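Local structure of homoserine kinase (Listeria monocytogenes, 3HUL) at residues A35-Y41 with L69-L74; V93-E98 with K113-A117; D19-A24 with G133-G138; F160-E165 with G248-L252. The protein probably catalyses the ATP-dependent phosphorylation of L-homoserine to O-phospho-L-homoserine, a step of threonine biosynthesis, as a member of the GHMP kinase family. All blocks are in the same frame, centred on the assembly; numbering follows the deposited sequence.

Interaction 1: residues A35-Y41 with L69-L74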
loop_
_atom_site.group_PDB
_atom_site.type_symbol
_atom_site.label_atom_id
_atom_site.label_comp_id
_atom_site.label_asym_id
_atom_site.label_seq_id
_atom_site.Cartn_x
_atom_site.Cartn_y
_atom_site.Cartn_z
ATOM N N ALA A 35 -44.621 -4.992 -5.134
ATOM C CA ALA A 35 -45.382 -6.231 -4.958
ATOM C C ALA A 35 -45.214 -7.219 -6.112
ATOM O O ALA A 35 -44.981 -6.819 -7.249
ATOM C CB ALA A 35 -46.870 -5.909 -4.741
ATOM N N GLU A 36 -45.336 -8.508 -5.794
ATOM C CA GLU A 36 -45.407 -9.570 -6.789
ATOM C C GLU A 36 -46.599 -9.271 -7.708
ATOM O O GLU A 36 -47.539 -8.592 -7.289
ATOM C CB GLU A 36 -45.547 -10.934 -6.102
ATOM C CG GLU A 36 -44.786 -11.039 -4.769
ATOM C CD GLU A 36 -44.216 -12.427 -4.500
ATOM O OE1 GLU A 36 -44.594 -13.057 -3.488
ATOM O OE2 GLU A 36 -43.383 -12.893 -5.303
ATOM N N ALA A 37 -46.542 -9.730 -8.960
ATOM C CA ALA A 37 -47.570 -9.379 -9.964
ATOM C C ALA A 37 -47.680 -10.346 -11.150
ATOM O O ALA A 37 -46.950 -11.350 -11.224
ATOM C CB ALA A 37 -47.395 -7.916 -10.457
ATOM N N ASP A 38 -48.609 -10.031 -12.062
ATOM C CA ASP A 38 -48.900 -10.862 -13.242
ATOM C C ASP A 38 -47.759 -10.824 -14.248
ATOM O O ASP A 38 -47.537 -11.779 -14.996
ATOM C CB ASP A 38 -50.194 -10.399 -13.936
ATOM C CG ASP A 38 -50.660 -11.374 -15.032
ATOM O OD1 ASP A 38 -50.317 -12.579 -14.966
ATOM O OD2 ASP A 38 -51.368 -10.943 -15.967
ATOM N N SER A 39 -47.058 -9.694 -14.253
ATOM C CA SER A 39 -45.950 -9.435 -15.171
ATOM C C SER A 39 -45.061 -8.325 -14.604
ATOM O O SER A 39 -45.426 -7.643 -13.641
ATOM C CB SER A 39 -46.481 -9.029 -16.556
ATOM O OG SER A 39 -47.157 -7.785 -16.475
ATOM N N TRP A 40 -43.894 -8.154 -15.222
ATOM C CA TRP A 40 -42.929 -7.159 -14.801
ATOM C C TRP A 40 -43.333 -5.787 -15.298
ATOM O O TRP A 40 -43.712 -5.635 -16.442
ATOM C CB TRP A 40 -41.559 -7.512 -15.364
ATOM C CG TRP A 40 -40.996 -8.804 -14.874
ATOM C CD1 TRP A 40 -41.067 -10.016 -15.498
ATOM C CD2 TRP A 40 -40.243 -9.015 -13.668
ATOM N NE1 TRP A 40 -40.408 -10.972 -14.754
ATOM C CE2 TRP A 40 -39.890 -10.382 -13.629
ATOM C CE3 TRP A 40 -39.819 -8.177 -12.627
ATOM C CZ2 TRP A 40 -39.143 -10.940 -12.573
ATOM C CZ3 TRP A 40 -39.087 -8.724 -11.580
ATOM C CH2 TRP A 40 -38.760 -10.096 -11.560
ATOM N N TYR A 41 -43.264 -4.791 -14.427
ATOM C CA TYR A 41 -43.320 -3.401 -14.859
ATOM C C TYR A 41 -42.272 -2.615 -14.086
ATOM O O TYR A 41 -42.079 -2.843 -12.889
ATOM C CB TYR A 41 -44.705 -2.776 -14.637
ATOM C CG TYR A 41 -44.818 -1.358 -15.192
ATOM C CD1 TYR A 41 -44.827 -1.129 -16.578
ATOM C CD2 TYR A 41 -44.906 -0.249 -14.343
ATOM C CE1 TYR A 41 -44.923 0.157 -17.105
ATOM C CE2 TYR A 41 -45.005 1.059 -14.866
ATOM C CZ TYR A 41 -45.008 1.247 -16.251
ATOM O OH TYR A 41 -45.089 2.515 -16.798
ATOM N N LEU A 69 -38.282 -16.905 -11.581
ATOM C CA LEU A 69 -38.713 -15.763 -10.756
ATOM C C LEU A 69 -40.183 -15.400 -10.963
ATOM O O LEU A 69 -40.683 -15.441 -12.089
ATOM C CB LEU A 69 -37.894 -14.511 -11.091
ATOM C CG LEU A 69 -36.496 -14.272 -10.505
ATOM C CD1 LEU A 69 -36.000 -12.898 -10.932
ATOM C CD2 LEU A 69 -36.417 -14.437 -8.974
ATOM N N THR A 70 -40.859 -15.052 -9.867
ATOM C CA THR A 70 -42.173 -14.407 -9.898
ATOM C C THR A 70 -41.931 -12.953 -10.244
ATOM O O THR A 70 -41.080 -12.329 -9.621
ATOM C CB THR A 70 -42.850 -14.415 -8.490
ATOM O OG1 THR A 70 -42.907 -15.745 -7.982
ATOM C CG2 THR A 70 -44.262 -13.810 -8.524
ATOM N N PRO A 71 -42.674 -12.408 -11.229
ATOM C CA PRO A 71 -42.628 -10.995 -11.607
ATOM C C PRO A 71 -42.930 -10.041 -10.471
ATOM O O PRO A 71 -43.551 -10.421 -9.493
ATOM C CB PRO A 71 -43.740 -10.886 -12.654
ATOM C CG PRO A 71 -43.763 -12.209 -13.280
ATOM C CD PRO A 71 -43.509 -13.182 -12.168
ATOM N N HIS A 72 -42.485 -8.798 -10.630
ATOM C CA HIS A 72 -42.752 -7.717 -9.686
ATOM C C HIS A 72 -42.962 -6.422 -10.443
ATOM O O HIS A 72 -42.593 -6.328 -11.605
ATOM C CB HIS A 72 -41.558 -7.514 -8.757
ATOM C CG HIS A 72 -41.457 -8.519 -7.659
ATOM N ND1 HIS A 72 -41.759 -8.216 -6.353
ATOM C CD2 HIS A 72 -41.056 -9.811 -7.666
ATOM C CE1 HIS A 72 -41.564 -9.287 -5.601
ATOM N NE2 HIS A 72 -41.131 -10.266 -6.374
ATOM N N HIS A 73 -43.569 -5.446 -9.776
ATOM C CA HIS A 73 -43.540 -4.049 -10.196
ATOM C C HIS A 73 -42.349 -3.415 -9.484
ATOM O O HIS A 73 -42.018 -3.814 -8.362
ATOM C CB HIS A 73 -44.828 -3.316 -9.779
ATOM C CG HIS A 73 -46.059 -3.794 -10.493
ATOM N ND1 HIS A 73 -47.285 -3.912 -9.868
ATOM C CD2 HIS A 73 -46.250 -4.194 -11.776
ATOM C CE1 HIS A 73 -48.178 -4.358 -10.737
ATOM N NE2 HIS A 73 -47.575 -4.540 -11.900
ATOM N N LEU A 74 -41.713 -2.438 -10.131
ATOM C CA LEU A 74 -40.484 -1.800 -9.613
ATOM C C LEU A 74 -40.526 -0.334 -9.942
ATOM O O LEU A 74 -41.213 0.064 -10.875
ATOM C CB LEU A 74 -39.217 -2.414 -10.232
ATOM C CG LEU A 74 -39.097 -3.936 -10.241
ATOM C CD1 LEU A 74 -39.485 -4.482 -11.602
ATOM C CD2 LEU A 74 -37.698 -4.389 -9.903
#
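Pro71 fills the hollow between the indole face of Trp40 and the bend at Ala37 and Ser39: its CB lies 3.5 Å from both Ala37 O and Ser39 C, and its CA sits over the centre of the six-membered ring, 3.6 Å from the centroid. The backbone N of His72 covers the same face nearer the rim. CG of Trp40 stands anti to its carbonyl carbon (chi1 -63°), which lays the ring across the proline at about a right angle. Leu74 CD1 fills in at the ring edge, 3.8 Å from Trp40 CE3. Residues 35-41 wrap round the start of strand 72-78, pairing antiparallel with it at Glu36 and parallel at Tyr41, so a strand of the GHMP kinase mixed sheet is gripped on both edges. His73 N bonds Ala35 O at 3.2 Å on one edge, and Leu74 N bonds Tyr41 O at 2.8 Å on the other. Ala37 CB presses on one face of the His73 imidazole, 3.8 Å from its centroid, and Tyr41 CB approaches CD2 of that ring. The His72 ring lies under Glu36 CA, its ND1 held by Gly34 O. Leu99 of helix 88-103 and Leu63 of helix 57-65 also pack on Trp40.

Interaction 2: residues V93-E98 with K113-A117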
loop_
_atom_site.group_PDB
_atom_site.type_symbol
_atom_site.label_atom_id
_atom_site.label_comp_id
_atom_site.label_asym_id
_atom_site.label_seq_id
_atom_site.Cartn_x
_atom_site.Cartn_y
_atom_site.Cartn_z
ATOM N N VAL A 93 -27.127 -4.034 -15.748
ATOM C CA VAL A 93 -26.783 -5.448 -15.680
ATOM C C VAL A 93 -26.511 -5.881 -14.219
ATOM O O VAL A 93 -27.084 -6.848 -13.723
ATOM C CB VAL A 93 -25.555 -5.780 -16.562
ATOM C CG1 VAL A 93 -25.028 -7.184 -16.231
ATOM C CG2 VAL A 93 -25.884 -5.629 -18.084
ATOM N N VAL A 94 -25.659 -5.134 -13.529
ATOM C CA VAL A 94 -25.412 -5.382 -12.105
ATOM C C VAL A 94 -26.707 -5.326 -11.273
ATOM O O VAL A 94 -26.913 -6.148 -10.408
ATOM C CB VAL A 94 -24.331 -4.408 -11.559
ATOM C CG1 VAL A 94 -24.210 -4.493 -10.007
ATOM C CG2 VAL A 94 -23.012 -4.668 -12.269
ATOM N N ALA A 95 -27.567 -4.361 -11.546
ATOM C CA ALA A 95 -28.852 -4.261 -10.853
ATOM C C ALA A 95 -29.751 -5.498 -11.064
ATOM O O ALA A 95 -30.412 -5.956 -10.123
ATOM C CB ALA A 95 -29.570 -3.000 -11.274
ATOM N N GLY A 96 -29.749 -6.043 -12.283
ATOM C CA GLY A 96 -30.493 -7.256 -12.592
ATOM C C GLY A 96 -29.941 -8.457 -11.877
ATOM O O GLY A 96 -30.686 -9.321 -11.414
ATOM N N ILE A 97 -28.621 -8.519 -11.779
ATOM C CA ILE A 97 -27.985 -9.562 -11.000
ATOM C C ILE A 97 -28.413 -9.485 -9.523
ATOM O O ILE A 97 -28.731 -10.509 -8.908
ATOM C CB ILE A 97 -26.479 -9.490 -11.152
ATOM C CG1 ILE A 97 -26.098 -9.855 -12.593
ATOM C CG2 ILE A 97 -25.772 -10.417 -10.169
ATOM C CD1 ILE A 97 -24.647 -9.449 -12.968
ATOM N N GLU A 98 -28.446 -8.274 -8.971
ATOM C CA GLU A 98 -28.807 -8.093 -7.556
ATOM C C GLU A 98 -30.280 -8.444 -7.343
ATOM O O GLU A 98 -30.642 -9.046 -6.332
ATOM C CB GLU A 98 -28.556 -6.654 -7.118
ATOM C CG GLU A 98 -27.083 -6.282 -7.092
ATOM C CD GLU A 98 -26.396 -6.734 -5.823
ATOM O OE1 GLU A 98 -26.587 -7.880 -5.373
ATOM O OE2 GLU A 98 -25.654 -5.921 -5.256
ATOM N N LYS A 113 -20.763 -12.478 -8.722
ATOM C CA LYS A 113 -21.489 -11.380 -9.348
ATOM C C LYS A 113 -20.654 -10.654 -10.401
ATOM O O LYS A 113 -21.187 -10.260 -11.446
ATOM C CB LYS A 113 -21.973 -10.385 -8.310
ATOM C CG LYS A 113 -23.056 -10.910 -7.382
ATOM C CD LYS A 113 -23.392 -9.858 -6.310
ATOM C CE LYS A 113 -24.143 -10.498 -5.145
ATOM N NZ LYS A 113 -24.464 -9.480 -4.101
ATOM N N VAL A 114 -19.363 -10.456 -10.096
ATOM C CA VAL A 114 -18.441 -9.815 -11.025
ATOM C C VAL A 114 -18.260 -10.752 -12.190
ATOM O O VAL A 114 -18.406 -10.326 -13.346
ATOM C CB VAL A 114 -17.037 -9.436 -10.402
ATOM C CG1 VAL A 114 -16.066 -8.991 -11.488
ATOM C CG2 VAL A 114 -17.180 -8.331 -9.359
ATOM N N ARG A 115 -17.948 -12.023 -11.896
ATOM C CA ARG A 115 -17.749 -12.984 -12.979
ATOM C C ARG A 115 -18.929 -12.955 -13.935
ATOM O O ARG A 115 -18.740 -12.956 -15.159
ATOM C CB ARG A 115 -17.515 -14.429 -12.494
ATOM C CG ARG A 115 -17.378 -15.379 -13.710
ATOM C CD ARG A 115 -17.774 -16.838 -13.496
ATOM N NE ARG A 115 -19.061 -17.109 -12.840
ATOM C CZ ARG A 115 -20.218 -17.362 -13.461
ATOM N NH1 ARG A 115 -20.328 -17.329 -14.787
ATOM N NH2 ARG A 115 -21.288 -17.642 -12.738
ATOM N N ILE A 116 -20.137 -12.905 -13.371
ATOM C CA ILE A 116 -21.372 -13.030 -14.152
ATOM C C ILE A 116 -21.618 -11.781 -14.977
ATOM O O ILE A 116 -21.977 -11.859 -16.156
ATOM C CB ILE A 116 -22.601 -13.314 -13.240
ATOM C CG1 ILE A 116 -22.529 -14.747 -12.667
ATOM C CG2 ILE A 116 -23.918 -13.047 -13.981
ATOM C CD1 ILE A 116 -23.439 -14.997 -11.465
ATOM N N ALA A 117 -21.410 -10.627 -14.353
ATOM C CA ALA A 117 -21.602 -9.352 -15.046
ATOM C C ALA A 117 -20.591 -9.157 -16.175
ATOM O O ALA A 117 -20.926 -8.596 -17.228
ATOM C CB ALA A 117 -21.558 -8.174 -14.050
#
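Ile97 carries this contact, its CD1 inserted among Lys113, Ile116 and Ala117 on the flank of helix 110-121. Its CG1 lies anti to the carbonyl carbon (chi1 -67°) and chi2 is extended, which drives CD1 onto Ala117 CB at 3.5 Å. Ile116 CG2 meets the same methyl at 3.8 Å. The other branch, CG2, rests against the aliphatic part of Lys113, 3.9 Å from its CG. Around this dense centre the fit slackens: Val93 CG1 and Val94 CG2 each come no nearer than 4.2 Å to Ala117 CB, and the axes of the short helical segments stay 10.1 Å apart, running at 129° to each other. Val93 also lies near Ser89, probably part of the ATP site. Towards the partly exposed Lys113, polar contact takes over. The lysine chain is extended beyond CG and crosses the bent Glu98 side chain at about a right angle, bringing NZ to 2.9 Å from Glu98 OE1. This salt bridge uses the syn side of the carboxylate oxygen, with the ammonium 31° out of the carboxylate plane. The glutamate is buried, so the pairing probably offsets its charge there. Thr61 and Leu65 of helix 57-65 pack against Ile97, and Val127 of helix 127-132 against Ala117. On the sheet side, strand 3-12 touches helix 88-103 through Val7 on Val94 and Ile5 on Glu98.

Interaction 3: residues D19-A24 with G133-G138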
loop_
_atom_site.group_PDB
_atom_site.type_symbol
_atom_site.label_atom_id
_atom_site.label_comp_id
_atom_site.label_asym_id
_atom_site.label_seq_id
_atom_site.Cartn_x
_atom_site.Cartn_y
_atom_site.Cartn_z
ATOM N N ASP A 19 -10.068 -2.343 -21.122
ATOM C CA ASP A 19 -10.740 -3.537 -20.591
ATOM C C ASP A 19 -10.139 -4.020 -19.240
ATOM O O ASP A 19 -10.189 -5.222 -18.900
ATOM C CB ASP A 19 -10.760 -4.686 -21.618
ATOM C CG ASP A 19 -11.817 -4.500 -22.713
ATOM O OD1 ASP A 19 -12.579 -3.497 -22.700
ATOM O OD2 ASP A 19 -11.888 -5.383 -23.599
ATOM N N SER A 20 -9.578 -3.086 -18.473
ATOM C CA SER A 20 -8.870 -3.456 -17.268
ATOM C C SER A 20 -9.167 -2.575 -16.057
ATOM O O SER A 20 -9.565 -3.083 -14.999
ATOM C CB SER A 20 -7.371 -3.523 -17.540
ATOM O OG SER A 20 -6.689 -3.853 -16.343
ATOM N N CYS A 21 -8.943 -1.269 -16.196
ATOM C CA CYS A 21 -9.079 -0.360 -15.068
ATOM C C CYS A 21 -10.387 0.437 -15.135
ATOM O O CYS A 21 -10.781 0.956 -16.198
ATOM C CB CYS A 21 -7.876 0.604 -15.010
ATOM S SG CYS A 21 -6.262 -0.238 -14.855
ATOM N N GLY A 22 -11.034 0.561 -13.985
ATOM C CA GLY A 22 -12.263 1.315 -13.904
ATOM C C GLY A 22 -12.529 1.750 -12.490
ATOM O O GLY A 22 -11.935 1.218 -11.542
ATOM N N LEU A 23 -13.475 2.668 -12.348
ATOM C CA LEU A 23 -13.609 3.469 -11.139
ATOM C C LEU A 23 -15.081 3.804 -10.957
ATOM O O LEU A 23 -15.716 4.283 -11.907
ATOM C CB LEU A 23 -12.745 4.753 -11.274
ATOM C CG LEU A 23 -12.666 5.826 -10.171
ATOM C CD1 LEU A 23 -12.043 5.261 -8.885
ATOM C CD2 LEU A 23 -11.821 6.985 -10.649
ATOM N N ALA A 24 -15.617 3.519 -9.768
ATOM C CA ALA A 24 -17.016 3.796 -9.449
ATOM C C ALA A 24 -17.167 5.264 -9.103
ATOM O O ALA A 24 -16.270 5.849 -8.510
ATOM C CB ALA A 24 -17.537 2.895 -8.285
ATOM N N GLY A 133 -16.889 -1.351 -5.816
ATOM C CA GLY A 133 -16.705 0.018 -5.401
ATOM C C GLY A 133 -15.267 0.438 -5.673
ATOM O O GLY A 133 -14.384 -0.387 -5.895
ATOM N N ASN A 134 -15.063 1.744 -5.653
ATOM C CA ASN A 134 -13.755 2.336 -5.781
ATOM C C ASN A 134 -13.062 2.019 -7.111
ATOM O O ASN A 134 -13.694 2.026 -8.163
ATOM C CB ASN A 134 -12.897 1.955 -4.561
ATOM C CG ASN A 134 -12.158 3.130 -4.015
ATOM O OD1 ASN A 134 -11.487 3.847 -4.763
ATOM N ND2 ASN A 134 -12.290 3.361 -2.715
ATOM N N TRP A 135 -11.771 1.721 -7.051
ATOM C CA TRP A 135 -10.939 1.548 -8.252
ATOM C C TRP A 135 -10.580 0.069 -8.358
ATOM O O TRP A 135 -10.077 -0.528 -7.385
ATOM C CB TRP A 135 -9.707 2.471 -8.192
ATOM C CG TRP A 135 -8.634 2.186 -9.203
ATOM C CD1 TRP A 135 -8.800 1.882 -10.524
ATOM C CD2 TRP A 135 -7.222 2.177 -8.966
ATOM N NE1 TRP A 135 -7.584 1.678 -11.120
ATOM C CE2 TRP A 135 -6.596 1.848 -10.187
ATOM C CE3 TRP A 135 -6.426 2.453 -7.847
ATOM C CZ2 TRP A 135 -5.196 1.781 -10.328
ATOM C CZ3 TRP A 135 -5.035 2.359 -7.971
ATOM C CH2 TRP A 135 -4.436 2.013 -9.210
ATOM N N VAL A 136 -10.907 -0.530 -9.505
ATOM C CA VAL A 136 -10.593 -1.947 -9.747
ATOM C C VAL A 136 -9.673 -2.099 -10.939
ATOM O O VAL A 136 -9.928 -1.518 -11.995
ATOM C CB VAL A 136 -11.853 -2.817 -9.960
ATOM C CG1 VAL A 136 -11.466 -4.373 -10.029
ATOM C CG2 VAL A 136 -12.820 -2.572 -8.841
ATOM N N VAL A 137 -8.580 -2.834 -10.737
ATOM C CA VAL A 137 -7.717 -3.266 -11.831
ATOM C C VAL A 137 -8.072 -4.722 -12.116
ATOM O O VAL A 137 -8.013 -5.578 -11.220
ATOM C CB VAL A 137 -6.214 -3.144 -11.476
ATOM C CG1 VAL A 137 -5.310 -3.733 -12.593
ATOM C CG2 VAL A 137 -5.846 -1.723 -11.159
ATOM N N GLY A 138 -8.425 -5.006 -13.363
ATOM C CA GLY A 138 -9.011 -6.289 -13.714
ATOM C C GLY A 138 -8.423 -6.914 -14.945
ATOM O O GLY A 138 -7.775 -6.253 -15.770
#
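Strands 21-24 and 135-138 run antiparallel with their short axes 4.8 Å apart and 158° between their directions, Gly22 and Val136 forming a hydrogen-bonded pair between the non-hydrogen-bonded pairs Cys21-Val137 and Leu23-Trp135. Gly22 N reaches Val136 O at 3.1 Å, and Val136 N returns to Gly22 O at 2.9 Å. Ala24 N bonds Asn134 O at one end. At the other, Ser20 and Gly138 share two bonds: Gly138 N to Ser20 O, with the donor 40° out of the carbonyl plane, and Ser20 OG to Gly138 O at 2.7 Å, in that carbonyl's plane. With OG anti to the backbone N (chi1 179°), the serine hydroxyl turns back onto the neighbouring strand; OG also hydrogen-bonds Asn192 of the second subunit.

Cys21, Leu23, Trp135 and Val137 share one face. Leu23 CD1 lies 3.7 Å from Trp135 CB, the two side chains crossing at a slant. Farther along, Cys21 SG meets Val137 CG2 at 4.0 Å. The indole presents its edge to the first strand, CD1 lying 3.4 Å from Gly22 O in the ring plane. Its NE1 is buried without a polar partner in the model. Phe152 meets the indole edge-to-face. Ile195 of helix 181-198 packs on this face, against Cys21, Trp135 and Val137, whereas Val136 on the reverse face meets Ala128 and Pro129 of helix 127-132. The pairing, regular from Cys21 to Ala24 and ended at Ser20 by a side-chain bond, belongs to the mixed sheet of the GHMP kinase fold, here layered between those two helices and met by the second subunit at Ser20.

Interaction 4: residues F160-E165 with G248-L252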
loop_
_atom_site.group_PDB
_atom_site.type_symbol
_atom_site.label_atom_id
_atom_site.label_comp_id
_atom_site.label_asym_id
_atom_site.label_seq_id
_atom_site.Cartn_x
_atom_site.Cartn_y
_atom_site.Cartn_z
ATOM N N PHE A 160 -17.938 16.446 -18.094
ATOM C CA PHE A 160 -18.686 17.100 -19.157
ATOM C C PHE A 160 -19.614 16.067 -19.752
ATOM O O PHE A 160 -19.178 15.195 -20.510
ATOM C CB PHE A 160 -17.766 17.578 -20.263
ATOM C CG PHE A 160 -16.969 18.787 -19.926
ATOM C CD1 PHE A 160 -17.369 20.034 -20.376
ATOM C CD2 PHE A 160 -15.775 18.677 -19.197
ATOM C CE1 PHE A 160 -16.610 21.164 -20.107
ATOM C CE2 PHE A 160 -15.014 19.793 -18.917
ATOM C CZ PHE A 160 -15.433 21.046 -19.367
ATOM N N ILE A 161 -20.891 16.160 -19.415
ATOM C CA ILE A 161 -21.863 15.212 -19.911
ATOM C C ILE A 161 -22.686 15.834 -21.064
ATOM O O ILE A 161 -23.580 16.658 -20.809
ATOM C CB ILE A 161 -22.759 14.749 -18.766
ATOM C CG1 ILE A 161 -21.897 14.056 -17.703
ATOM C CG2 ILE A 161 -23.898 13.851 -19.293
ATOM C CD1 ILE A 161 -22.595 13.863 -16.418
ATOM N N PRO A 162 -22.366 15.463 -22.328
ATOM C CA PRO A 162 -23.174 15.960 -23.452
ATOM C C PRO A 162 -24.362 15.031 -23.697
ATOM O O PRO A 162 -24.584 14.073 -22.941
ATOM C CB PRO A 162 -22.208 15.882 -24.633
ATOM C CG PRO A 162 -21.350 14.656 -24.314
ATOM C CD PRO A 162 -21.387 14.456 -22.783
ATOM N N LYS A 163 -25.116 15.334 -24.742
ATOM C CA LYS A 163 -26.227 14.511 -25.209
ATOM C C LYS A 163 -25.681 13.195 -25.732
ATOM O O LYS A 163 -24.502 13.119 -26.103
ATOM C CB LYS A 163 -26.940 15.257 -26.360
ATOM C CG LYS A 163 -27.508 16.635 -25.938
ATOM C CD LYS A 163 -28.691 16.433 -25.018
ATOM C CE LYS A 163 -29.453 17.725 -24.770
ATOM N NZ LYS A 163 -30.551 17.441 -23.809
ATOM N N ALA A 164 -26.531 12.171 -25.784
ATOM C CA ALA A 164 -26.169 10.925 -26.449
ATOM C C ALA A 164 -25.604 11.227 -27.838
ATOM O O ALA A 164 -26.000 12.201 -28.475
ATOM C CB ALA A 164 -27.376 9.979 -26.541
ATOM N N GLU A 165 -24.639 10.422 -28.271
ATOM C CA GLU A 165 -24.091 10.515 -29.629
ATOM C C GLU A 165 -25.219 10.326 -30.664
ATOM O O GLU A 165 -26.106 9.479 -30.492
ATOM C CB GLU A 165 -23.004 9.462 -29.819
ATOM C CG GLU A 165 -21.894 9.802 -30.839
ATOM C CD GLU A 165 -21.018 10.978 -30.433
ATOM O OE1 GLU A 165 -20.439 11.641 -31.342
ATOM O OE2 GLU A 165 -20.908 11.254 -29.219
ATOM N N GLY A 248 -16.578 7.201 -24.327
ATOM C CA GLY A 248 -17.171 8.516 -24.522
ATOM C C GLY A 248 -18.691 8.411 -24.539
ATOM O O GLY A 248 -19.244 7.341 -24.257
ATOM N N PRO A 249 -19.375 9.520 -24.851
ATOM C CA PRO A 249 -18.763 10.797 -25.172
ATOM C C PRO A 249 -18.400 11.703 -23.976
ATOM O O PRO A 249 -17.770 12.746 -24.176
ATOM C CB PRO A 249 -19.819 11.476 -26.057
ATOM C CG PRO A 249 -21.126 10.858 -25.654
ATOM C CD PRO A 249 -20.850 9.587 -24.896
ATOM N N THR A 250 -18.774 11.340 -22.748
ATOM C CA THR A 250 -18.403 12.249 -21.656
ATOM C C THR A 250 -16.891 12.332 -21.475
ATOM O O THR A 250 -16.167 11.379 -21.788
ATOM C CB THR A 250 -19.175 12.085 -20.297
ATOM O OG1 THR A 250 -18.352 11.457 -19.307
ATOM C CG2 THR A 250 -20.449 11.412 -20.449
ATOM N N VAL A 251 -16.442 13.515 -21.047
ATOM C CA VAL A 251 -15.050 13.806 -20.761
ATOM C C VAL A 251 -14.973 14.005 -19.248
ATOM O O VAL A 251 -15.835 14.677 -18.643
ATOM C CB VAL A 251 -14.550 15.068 -21.506
ATOM C CG1 VAL A 251 -13.126 15.454 -21.074
ATOM C CG2 VAL A 251 -14.577 14.871 -23.035
ATOM N N LEU A 252 -13.983 13.357 -18.633
ATOM C CA LEU A 252 -13.715 13.541 -17.217
ATOM C C LEU A 252 -12.421 14.295 -16.982
ATOM O O LEU A 252 -11.407 14.042 -17.641
ATOM C CB LEU A 252 -13.680 12.200 -16.464
ATOM C CG LEU A 252 -14.962 11.380 -16.437
ATOM C CD1 LEU A 252 -14.651 9.946 -16.014
ATOM C CD2 LEU A 252 -16.050 11.988 -15.529
#
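Chi1 of Thr250 (106°) appears to lie off the usual staggered values, CG2 nearly eclipsing the backbone N, and the methyl faces Pro162 CD at 3.9 Å; the two side chains cross at about a right angle. In Glu165, CG stands anti to the backbone N and the chain bends at chi2 (66°), which folds the carboxylate back along Pro249 in the opposite direction, OE2 coming 3.4 Å from Pro249 CB. Gln222 NE2 hydrogen-bonds the same OE2 and helps hold the carboxylate beside the proline ring. Pro249 follows a cis peptide bond and meets Pro162 obliquely, its CB 3.9 Å from Pro162 CG. These loop residues pack together just beyond the end of the antiparallel pair formed by strands 156-161 and 251-255, the two central strands of the four-stranded sheet that belongs to the C-terminal part of the GHMP kinase fold. Phe160 and Val251 form a hydrogen-bonded antiparallel pair, Phe160 N to Val251 O at 2.8 Å and the longer Val251 N to Phe160 O at 3.3 Å. Their side chains lie on one face of that sheet, Phe160 CB 4.3 Å from Val251 CB, and Val251 O sits at the edge of the phenyl ring. Ile230 and Leu227 of helix 227-235 cover this face. Arg84, predicted to belong to the ATP site, touches Thr250 and donates a hydrogen bond from NH1 to Pro162 O.

Overall arrangement
Along the chain, interaction 3 spans the longest stretch, and interactions 1 and 2 both form within it, one after the other; interaction 4 follows. Interactions 1 and 3 reach the same mixed sheet but lie far apart on it, their centres about 33 Å from each other. Interaction 2 is about 19 Å from interaction 1 and 15 Å from interaction 3, centre to centre, and its helix 88-103 comes next in the chain after strand 72-78 of interaction 1. Interaction 4 belongs to the separate four-stranded sheet, about 25 Å from interaction 2 and across the chain's centre. Helix 88-103 and Arg84 place interactions 2 and 4 beside different parts of the predicted ATP-binding segment.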